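Local coordinates for protein 1d10 (Caenorhabditis elegans, PDB 1T9F) that is of unknown function but folds as a beta-trefoil of SDF2-related MIR repeats, its natural precursor having a signal sequence, consistent with a role in the secretory pathway, at residues Phe6-Cys9 with Tyr10-Leu13; Val43-Ser46 with Asp47-Asn50; His90-Pro94 with Leu95-His99; Phe105-Glu108 with Ala109-Asp112. All coordinates share one frame; numbering follows the deposited sequence.

Contact 1: Phe6-Cys9 with Tyr10-Leu13; sequences FVTC and YSVL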
loop_
_atom_site.group_PDB
_atom_site.type_symbol
_atom_site.label_atom_id
_atom_site.label_comp_id
_atom_site.label_asym_id
_atom_site.label_seq_id
_atom_site.Cartn_x
_atom_site.Cartn_y
_atom_site.Cartn_z
ATOM N N PHE A 6 11.725 14.827 0.204
ATOM C CA PHE A 6 11.089 13.823 -0.638
ATOM C C PHE A 6 11.318 12.372 -0.248
ATOM O O PHE A 6 12.298 12.028 0.406
ATOM C CB PHE A 6 11.499 14.028 -2.100
ATOM C CG PHE A 6 12.972 14.232 -2.296
ATOM C CD1 PHE A 6 13.880 13.232 -1.971
ATOM C CD2 PHE A 6 13.452 15.430 -2.812
ATOM C CE1 PHE A 6 15.253 13.423 -2.159
ATOM C CE2 PHE A 6 14.818 15.630 -3.004
ATOM C CZ PHE A 6 15.721 14.623 -2.676
ATOM N N VAL A 7 10.380 11.527 -0.663
ATOM C CA VAL A 7 10.432 10.097 -0.403
ATOM C C VAL A 7 11.394 9.513 -1.424
ATOM O O VAL A 7 11.323 9.847 -2.607
ATOM C CB VAL A 7 9.042 9.464 -0.584
ATOM C CG1 VAL A 7 9.104 7.986 -0.283
ATOM C CG2 VAL A 7 8.037 10.158 0.326
ATOM N N THR A 8 12.285 8.637 -0.973
ATOM C CA THR A 8 13.290 8.060 -1.857
ATOM C C THR A 8 13.150 6.571 -2.142
ATOM O O THR A 8 12.549 5.820 -1.372
ATOM C CB THR A 8 14.699 8.322 -1.300
ATOM O OG1 THR A 8 14.860 7.617 -0.063
ATOM C CG2 THR A 8 14.900 9.815 -1.050
ATOM N N CYS A 9 13.737 6.149 -3.252
ATOM C CA CYS A 9 13.673 4.759 -3.664
ATOM C C CYS A 9 14.417 3.861 -2.677
ATOM O O CYS A 9 15.516 4.183 -2.243
ATOM C CB CYS A 9 14.255 4.628 -5.066
ATOM S SG CYS A 9 13.439 3.353 -6.062
ATOM N N TYR A 10 13.792 2.740 -2.332
ATOM C CA TYR A 10 14.317 1.765 -1.376
ATOM C C TYR A 10 14.247 2.235 0.072
ATOM O O TYR A 10 14.791 1.589 0.969
ATOM C CB TYR A 10 15.751 1.353 -1.728
ATOM C CG TYR A 10 15.818 0.544 -2.998
ATOM C CD1 TYR A 10 15.064 -0.619 -3.144
ATOM C CD2 TYR A 10 16.602 0.960 -4.068
ATOM C CE1 TYR A 10 15.086 -1.344 -4.330
ATOM C CE2 TYR A 10 16.633 0.247 -5.254
ATOM C CZ TYR A 10 15.875 -0.903 -5.382
ATOM O OH TYR A 10 15.911 -1.603 -6.562
ATOM N N SER A 11 13.590 3.364 0.309
ATOM C CA SER A 11 13.447 3.834 1.679
ATOM C C SER A 11 12.423 2.894 2.322
ATOM O O SER A 11 11.642 2.251 1.620
ATOM C CB SER A 11 12.943 5.281 1.699
ATOM O OG SER A 11 11.722 5.406 0.996
ATOM N N VAL A 12 12.446 2.791 3.647
ATOM C CA VAL A 12 11.511 1.930 4.366
ATOM C C VAL A 12 10.673 2.831 5.249
ATOM O O VAL A 12 11.217 3.630 6.009
ATOM C CB VAL A 12 12.234 0.917 5.275
ATOM C CG1 VAL A 12 11.218 0.122 6.070
ATOM C CG2 VAL A 12 13.080 -0.017 4.445
ATOM N N LEU A 13 9.357 2.699 5.163
ATOM C CA LEU A 13 8.488 3.551 5.960
ATOM C C LEU A 13 7.107 2.964 6.213
ATOM O O LEU A 13 6.796 1.864 5.759
ATOM C CB LEU A 13 8.373 4.912 5.270
ATOM C CG LEU A 13 8.324 4.829 3.745
ATOM C CD1 LEU A 13 6.981 4.304 3.331
ATOM C CD2 LEU A 13 8.580 6.184 3.117
#
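T8 O is gripped twice by S11, once by the backbone and once by the hydroxyl. The S11 N to T8 O bond, 3.2 Å, closes a type II beta turn. The second bond, S11 OG to T8 O at 2.5 Å, is very short and lies in the T8 carbonyl plane. S11 OG can reach back because it sits between its own backbone N and carbonyl carbon (chi1 57°), and T8 OG1 comes alongside S11 CB at 3.5 Å. With a valine here the hydroxyl is gone, and T8 O is likely to be left with the S11 backbone donor alone. Y10 fills the third turn position with a positive phi of 73°, as a type II turn requires there. Its ring lies close to C9, whose SG stands 4.7 Å from the centroid of the Y10 ring, a sulfur-aromatic contact. The turn leads into strand 12-17, the opening strand of the beta-trefoil barrel. Beyond the turn, the methyl V7 CG1 meets L13 CD2 at 3.9 Å, the two side chains crossing at about a right angle, and the same methyl lies as near to S11 OG. Further out, C9 is tied by a disulfide to C63, and the Y10 ring meets F56 edge-to-face. Strand 53-57 borders the turn: I55 touches both V7 and S11 and pairs through its backbone with Y10 and S11.

Contact 2: Val43-Ser46 with Asp47-Asn50; sequences VKNS and DDIN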
loop_
_atom_site.group_PDB
_atom_site.type_symbol
_atom_site.label_atom_id
_atom_site.label_comp_id
_atom_site.label_asym_id
_atom_site.label_seq_id
_atom_site.Cartn_x
_atom_site.Cartn_y
_atom_site.Cartn_z
ATOM N N VAL A 43 -3.748 -1.228 10.650
ATOM C CA VAL A 43 -3.817 -1.386 12.097
ATOM C C VAL A 43 -3.713 -0.112 12.927
ATOM O O VAL A 43 -2.916 0.777 12.635
ATOM C CB VAL A 43 -2.713 -2.350 12.574
ATOM C CG1 VAL A 43 -2.952 -3.730 11.981
ATOM C CG2 VAL A 43 -1.344 -1.827 12.141
ATOM N N LYS A 44 -4.529 -0.048 13.974
ATOM C CA LYS A 44 -4.529 1.071 14.905
ATOM C C LYS A 44 -3.600 0.608 16.024
ATOM O O LYS A 44 -3.997 0.475 17.178
ATOM C CB LYS A 44 -5.954 1.322 15.419
ATOM C CG LYS A 44 -6.065 2.231 16.640
ATOM C CD LYS A 44 -5.327 3.551 16.468
ATOM C CE LYS A 44 -5.435 4.399 17.734
ATOM N NZ LYS A 44 -4.932 3.677 18.946
ATOM N N ASN A 45 -2.357 0.335 15.645
ATOM C CA ASN A 45 -1.330 -0.144 16.560
ATOM C C ASN A 45 0.024 0.383 16.112
ATOM O O ASN A 45 0.725 -0.254 15.321
ATOM C CB ASN A 45 -1.316 -1.676 16.572
ATOM C CG ASN A 45 0.039 -2.245 16.942
ATOM O OD1 ASN A 45 0.585 -1.939 18.000
ATOM N ND2 ASN A 45 0.591 -3.077 16.065
ATOM N N SER A 46 0.384 1.551 16.632
ATOM C CA SER A 46 1.641 2.208 16.298
ATOM C C SER A 46 2.874 1.307 16.333
ATOM O O SER A 46 2.847 0.204 16.883
ATOM C CB SER A 46 1.867 3.397 17.237
ATOM O OG SER A 46 3.105 4.026 16.963
ATOM N N ASP A 47 3.949 1.805 15.730
ATOM C CA ASP A 47 5.235 1.119 15.669
ATOM C C ASP A 47 5.167 -0.410 15.764
ATOM O O ASP A 47 5.154 -0.977 16.861
ATOM C CB ASP A 47 6.152 1.668 16.773
ATOM C CG ASP A 47 7.486 2.169 16.236
ATOM O OD1 ASP A 47 8.304 2.676 17.036
ATOM O OD2 ASP A 47 7.719 2.058 15.013
ATOM N N ASP A 48 5.124 -1.067 14.608
ATOM C CA ASP A 48 5.085 -2.529 14.526
ATOM C C ASP A 48 5.854 -2.912 13.262
ATOM O O ASP A 48 5.605 -2.366 12.184
ATOM C CB ASP A 48 3.635 -3.032 14.444
ATOM C CG ASP A 48 3.537 -4.559 14.408
ATOM O OD1 ASP A 48 2.404 -5.087 14.428
ATOM O OD2 ASP A 48 4.585 -5.234 14.357
ATOM N N ILE A 49 6.793 -3.841 13.404
ATOM C CA ILE A 49 7.617 -4.279 12.286
ATOM C C ILE A 49 6.814 -4.769 11.076
ATOM O O ILE A 49 7.252 -4.616 9.936
ATOM C CB ILE A 49 8.614 -5.383 12.738
ATOM C CG1 ILE A 49 9.570 -5.731 11.591
ATOM C CG2 ILE A 49 7.857 -6.619 13.200
ATOM C CD1 ILE A 49 10.448 -4.571 11.142
ATOM N N ASN A 50 5.645 -5.355 11.318
ATOM C CA ASN A 50 4.814 -5.838 10.227
ATOM C C ASN A 50 4.102 -4.688 9.508
ATOM O O ASN A 50 3.325 -4.929 8.589
ATOM C CB ASN A 50 3.774 -6.848 10.736
ATOM C CG ASN A 50 4.407 -8.155 11.205
ATOM O OD1 ASN A 50 5.110 -8.822 10.448
ATOM N ND2 ASN A 50 4.168 -8.514 12.457
#
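S46 and D47 meet at the apex of a loop whose backbone bends abruptly, D47 adopting a positive phi of 26°. The approach to this apex is an inverse gamma turn centred on K44, closed by a weak bond from N45 N to V43 O at 3.1 Å. At the bend S46 OG lies 2.7 Å from D47 N, but the angle is too poor for a hydrogen bond, and this buried N-H has no partner in the model. On the far side D48 OD2 accepts from N50 N at 3.2 Å. The bond is nearly straight at the hydrogen, although the donor stands well above the carboxylate plane.

Across the loop N45 and D48 carry the side-chain contact. N45 ND2 comes 3.2 Å from D48 OD1 and 3.4 Å from D48 CB, so the amide nitrogen rests against the root of the aspartate as well as its oxygen. The side chains cross at about a right angle, with amide and carboxylate planes 63° apart. D48 CG lies opposite its backbone N (chi1 -178°), which turns the carboxylate inward between N45 and N50. D48 OD1 has a weak hydrogen bond from H25 NE2. The D47 carboxylate forms a salt bridge through OD2 with K14.

The D48 bond to N50 N is an Asx turn, set just where the 3-10 segment begins in the loop joining strands 38-43 and 53-57 of the trefoil.

Contact 3: His90-Pro94 with Leu95-His99; sequences HFTAP and LSKQH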
loop_
_atom_site.group_PDB
_atom_site.type_symbol
_atom_site.label_atom_id
_atom_site.label_comp_id
_atom_site.label_asym_id
_atom_site.label_seq_id
_atom_site.Cartn_x
_atom_site.Cartn_y
_atom_site.Cartn_z
ATOM N N HIS A 90 -8.231 -8.784 -10.272
ATOM C CA HIS A 90 -9.671 -8.909 -10.425
ATOM C C HIS A 90 -10.370 -9.913 -9.514
ATOM O O HIS A 90 -11.066 -10.808 -9.986
ATOM C CB HIS A 90 -10.021 -9.221 -11.882
ATOM C CG HIS A 90 -9.996 -8.022 -12.777
ATOM N ND1 HIS A 90 -10.693 -6.867 -12.490
ATOM C CD2 HIS A 90 -9.378 -7.804 -13.962
ATOM C CE1 HIS A 90 -10.507 -5.991 -13.460
ATOM N NE2 HIS A 90 -9.714 -6.533 -14.366
ATOM N N PHE A 91 -10.174 -9.769 -8.211
ATOM C CA PHE A 91 -10.846 -10.633 -7.253
ATOM C C PHE A 91 -11.667 -9.701 -6.374
ATOM O O PHE A 91 -11.373 -8.512 -6.279
ATOM C CB PHE A 91 -9.844 -11.428 -6.404
ATOM C CG PHE A 91 -9.104 -12.494 -7.169
ATOM C CD1 PHE A 91 -7.902 -12.208 -7.805
ATOM C CD2 PHE A 91 -9.616 -13.785 -7.259
ATOM C CE1 PHE A 91 -7.216 -13.196 -8.524
ATOM C CE2 PHE A 91 -8.943 -14.778 -7.972
ATOM C CZ PHE A 91 -7.738 -14.483 -8.606
ATOM N N THR A 92 -12.701 -10.233 -5.736
ATOM C CA THR A 92 -13.559 -9.415 -4.891
ATOM C C THR A 92 -12.989 -9.309 -3.476
ATOM O O THR A 92 -12.435 -10.276 -2.950
ATOM C CB THR A 92 -14.983 -10.005 -4.837
ATOM O OG1 THR A 92 -15.892 -9.023 -4.325
ATOM C CG2 THR A 92 -15.015 -11.234 -3.940
ATOM N N ALA A 93 -13.117 -8.128 -2.873
ATOM C CA ALA A 93 -12.622 -7.894 -1.517
ATOM C C ALA A 93 -13.218 -8.932 -0.571
ATOM O O ALA A 93 -14.281 -9.492 -0.845
ATOM C CB ALA A 93 -12.996 -6.485 -1.055
ATOM N N PRO A 94 -12.541 -9.203 0.559
ATOM C CA PRO A 94 -13.019 -10.186 1.539
ATOM C C PRO A 94 -14.326 -9.851 2.264
ATOM O O PRO A 94 -15.175 -10.720 2.428
ATOM C CB PRO A 94 -11.840 -10.314 2.498
ATOM C CG PRO A 94 -11.230 -8.952 2.456
ATOM C CD PRO A 94 -11.246 -8.641 0.977
ATOM N N LEU A 95 -14.487 -8.606 2.702
ATOM C CA LEU A 95 -15.703 -8.215 3.416
ATOM C C LEU A 95 -16.559 -7.238 2.626
ATOM O O LEU A 95 -17.745 -7.069 2.912
ATOM C CB LEU A 95 -15.357 -7.592 4.773
ATOM C CG LEU A 95 -14.546 -8.439 5.760
ATOM C CD1 LEU A 95 -14.261 -7.619 7.008
ATOM C CD2 LEU A 95 -15.306 -9.709 6.111
ATOM N N SER A 96 -15.960 -6.585 1.637
ATOM C CA SER A 96 -16.697 -5.635 0.811
ATOM C C SER A 96 -16.811 -6.161 -0.611
ATOM O O SER A 96 -15.939 -5.934 -1.450
ATOM C CB SER A 96 -16.003 -4.274 0.821
ATOM O OG SER A 96 -16.042 -3.709 2.118
ATOM N N LYS A 97 -17.905 -6.870 -0.867
ATOM C CA LYS A 97 -18.177 -7.469 -2.169
ATOM C C LYS A 97 -18.083 -6.504 -3.349
ATOM O O LYS A 97 -17.670 -6.894 -4.445
ATOM C CB LYS A 97 -19.568 -8.106 -2.152
ATOM C CG LYS A 97 -19.724 -9.264 -1.178
ATOM C CD LYS A 97 -18.982 -10.504 -1.655
ATOM C CE LYS A 97 -19.360 -11.730 -0.828
ATOM N NZ LYS A 97 -18.832 -13.005 -1.410
ATOM N N GLN A 98 -18.469 -5.250 -3.130
ATOM C CA GLN A 98 -18.445 -4.253 -4.194
ATOM C C GLN A 98 -17.046 -3.764 -4.535
ATOM O O GLN A 98 -16.854 -3.052 -5.526
ATOM C CB GLN A 98 -19.303 -3.042 -3.824
ATOM C CG GLN A 98 -20.070 -3.145 -2.510
ATOM C CD GLN A 98 -19.182 -3.073 -1.281
ATOM O OE1 GLN A 98 -18.538 -4.053 -0.907
ATOM N NE2 GLN A 98 -19.140 -1.905 -0.647
ATOM N N HIS A 99 -16.069 -4.137 -3.716
ATOM C CA HIS A 99 -14.712 -3.692 -3.957
ATOM C C HIS A 99 -13.739 -4.781 -4.368
ATOM O O HIS A 99 -14.003 -5.978 -4.224
ATOM C CB HIS A 99 -14.183 -2.935 -2.737
ATOM C CG HIS A 99 -14.892 -1.639 -2.489
ATOM N ND1 HIS A 99 -15.177 -0.746 -3.500
ATOM C CD2 HIS A 99 -15.359 -1.078 -1.350
ATOM C CE1 HIS A 99 -15.787 0.311 -2.996
ATOM N NE2 HIS A 99 -15.911 0.134 -1.692
#
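A93 and H99 join the two sides of this loop by a backbone hydrogen bond, A93 N to H99 O, 2.7 Å long and close to straight at the hydrogen (168°). The same oxygen receives a CA-H...O contact from T92 CA at 3.5 Å, so two neighbouring residues of 90-94 meet a single acceptor. Within 95-99, H99 N bonds to S96 O at 2.9 Å and closes a type I beta turn, which brings H99 back beside A93.

Among the side chains that approach polar atoms, T92 OG1 lies 2.8 Å from K97 O. Its chi1 of -164° sets the hydroxyl opposite the backbone N, on the side of K97 O. S96 OG is engaged elsewhere, with the carboxylate of E159, whose other oxygen accepts from L95 N; one glutamate thus holds two successive residues of the loop.

The van der Waals contacts centre on the buried A93 methyl. A93 CB is pressed to 3.0 Å from S96 O, while the CB atoms of S96 and H99 border it at longer range, that of H99 at 4.1 Å. P94 and L95 form the corner between the two segments.

The whole loop links strand 85-89 to strand 100-105, which pair antiparallel. Strand 158-163 supplies E159 and V161 against A93 and T163 against H99, while Y31, S33 and F150 from other loops border P94.

Contact 4: Phe105-Glu108 with Ala109-Asp112; sequences FGSE and AESD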
loop_
_atom_site.group_PDB
_atom_site.type_symbol
_atom_site.label_atom_id
_atom_site.label_comp_id
_atom_site.label_asym_id
_atom_site.label_seq_id
_atom_site.Cartn_x
_atom_site.Cartn_y
_atom_site.Cartn_z
ATOM N N PHE A 105 1.471 -10.158 -2.305
ATOM C CA PHE A 105 1.810 -11.272 -3.175
ATOM C C PHE A 105 3.270 -11.508 -3.543
ATOM O O PHE A 105 4.118 -10.619 -3.453
ATOM C CB PHE A 105 0.960 -11.152 -4.459
ATOM C CG PHE A 105 1.469 -11.978 -5.616
ATOM C CD1 PHE A 105 2.366 -11.435 -6.538
ATOM C CD2 PHE A 105 1.075 -13.303 -5.766
ATOM C CE1 PHE A 105 2.862 -12.203 -7.596
ATOM C CE2 PHE A 105 1.564 -14.081 -6.816
ATOM C CZ PHE A 105 2.461 -13.529 -7.733
ATOM N N GLY A 106 3.541 -12.753 -3.935
ATOM C CA GLY A 106 4.858 -13.162 -4.386
ATOM C C GLY A 106 6.124 -12.783 -3.652
ATOM O O GLY A 106 6.255 -13.007 -2.449
ATOM N N SER A 107 7.065 -12.224 -4.411
ATOM C CA SER A 107 8.383 -11.827 -3.921
ATOM C C SER A 107 9.070 -11.097 -5.068
ATOM O O SER A 107 8.462 -10.877 -6.104
ATOM C CB SER A 107 9.205 -13.069 -3.580
ATOM O OG SER A 107 9.451 -13.823 -4.763
ATOM N N GLU A 108 10.339 -10.744 -4.902
ATOM C CA GLU A 108 11.052 -10.054 -5.970
ATOM C C GLU A 108 11.114 -10.922 -7.225
ATOM O O GLU A 108 11.065 -10.417 -8.351
ATOM C CB GLU A 108 12.468 -9.687 -5.520
ATOM C CG GLU A 108 12.500 -8.534 -4.537
ATOM C CD GLU A 108 13.898 -8.161 -4.105
ATOM O OE1 GLU A 108 14.766 -7.938 -4.978
ATOM O OE2 GLU A 108 14.124 -8.079 -2.884
ATOM N N ALA A 109 11.216 -12.231 -7.020
ATOM C CA ALA A 109 11.293 -13.177 -8.125
ATOM C C ALA A 109 9.958 -13.362 -8.835
ATOM O O ALA A 109 9.924 -13.482 -10.054
ATOM C CB ALA A 109 11.802 -14.530 -7.621
ATOM N N GLU A 110 8.862 -13.384 -8.082
ATOM C CA GLU A 110 7.539 -13.589 -8.676
ATOM C C GLU A 110 6.794 -12.308 -9.055
ATOM O O GLU A 110 5.728 -12.367 -9.662
ATOM C CB GLU A 110 6.639 -14.364 -7.714
ATOM C CG GLU A 110 7.179 -15.698 -7.240
ATOM C CD GLU A 110 6.438 -16.188 -6.018
ATOM O OE1 GLU A 110 5.399 -16.862 -6.164
ATOM O OE2 GLU A 110 6.886 -15.872 -4.897
ATOM N N SER A 111 7.335 -11.162 -8.668
ATOM C CA SER A 111 6.684 -9.882 -8.936
ATOM C C SER A 111 6.320 -9.660 -10.405
ATOM O O SER A 111 7.118 -9.946 -11.300
ATOM C CB SER A 111 7.585 -8.742 -8.455
ATOM O OG SER A 111 6.959 -7.481 -8.633
ATOM N N ASP A 112 5.109 -9.155 -10.637
ATOM C CA ASP A 112 4.625 -8.854 -11.988
ATOM C C ASP A 112 3.953 -7.478 -12.028
ATOM O O ASP A 112 3.960 -6.755 -11.030
ATOM C CB ASP A 112 3.646 -9.933 -12.482
ATOM C CG ASP A 112 2.402 -10.055 -11.616
ATOM O OD1 ASP A 112 1.927 -9.034 -11.075
ATOM O OD2 ASP A 112 1.877 -11.183 -11.495
#
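S107 organises the turn that it shares with A109, E110 and S111. Its hydroxyl accepts two weak backbone bonds, from A109 N at 3.3 Å and from E110 N at 3.4 Å, and donates to E110 OE2 at 3.3 Å. E110 OE2 receives this bond on its anti lone pair. The hydroxyl is held between its own N and carbonyl carbon (chi1 65°), facing the N-H groups ahead. S107 O takes a further weak bond from S111 N, 2.8 Å long but bent to 125°. An alanine in place of S107 would probably leave E110 OE2 without its donor and both amides without this acceptor.

The F105 ring presents CE1 to E110 O at 3.5 Å, with the oxygen at the ring edge. G106, at a phi of 46°, lies so close that a CB would stand about 3.0 Å from E110 CB. Other polar ends are satisfied outside: E108 by a salt bridge to K78, S111 OG by D115 and R76, and D112 OD1 by G114 N.

The weak A109 N to S107 OG bond has the pattern of an ST turn, E110 N adding a second, in the trefoil loop joining strands 100-105 and 117-120.

All four contacts lie in loops or at strand ends of a single beta-trefoil chain and follow one another in series. Contact 1 leads into strand 12-17 of the six-stranded barrel; contact 2 carries the chain from strand 38-43 to barrel strand 53-57, the neighbour of 12-17. Contact 3 links two strands of the other sheet, 85-89 and 100-105, and contact 4 leaves 100-105 for barrel strand 117-120. Contacts 1 and 3 sit on opposite sides of the chain's centre, with centres about 30 Å apart, whereas contacts 1 and 2 are about 18 Å apart. None touches another: contact 1 opens the first strand, while contacts 2, 3 and 4 belong to separate connections between strands.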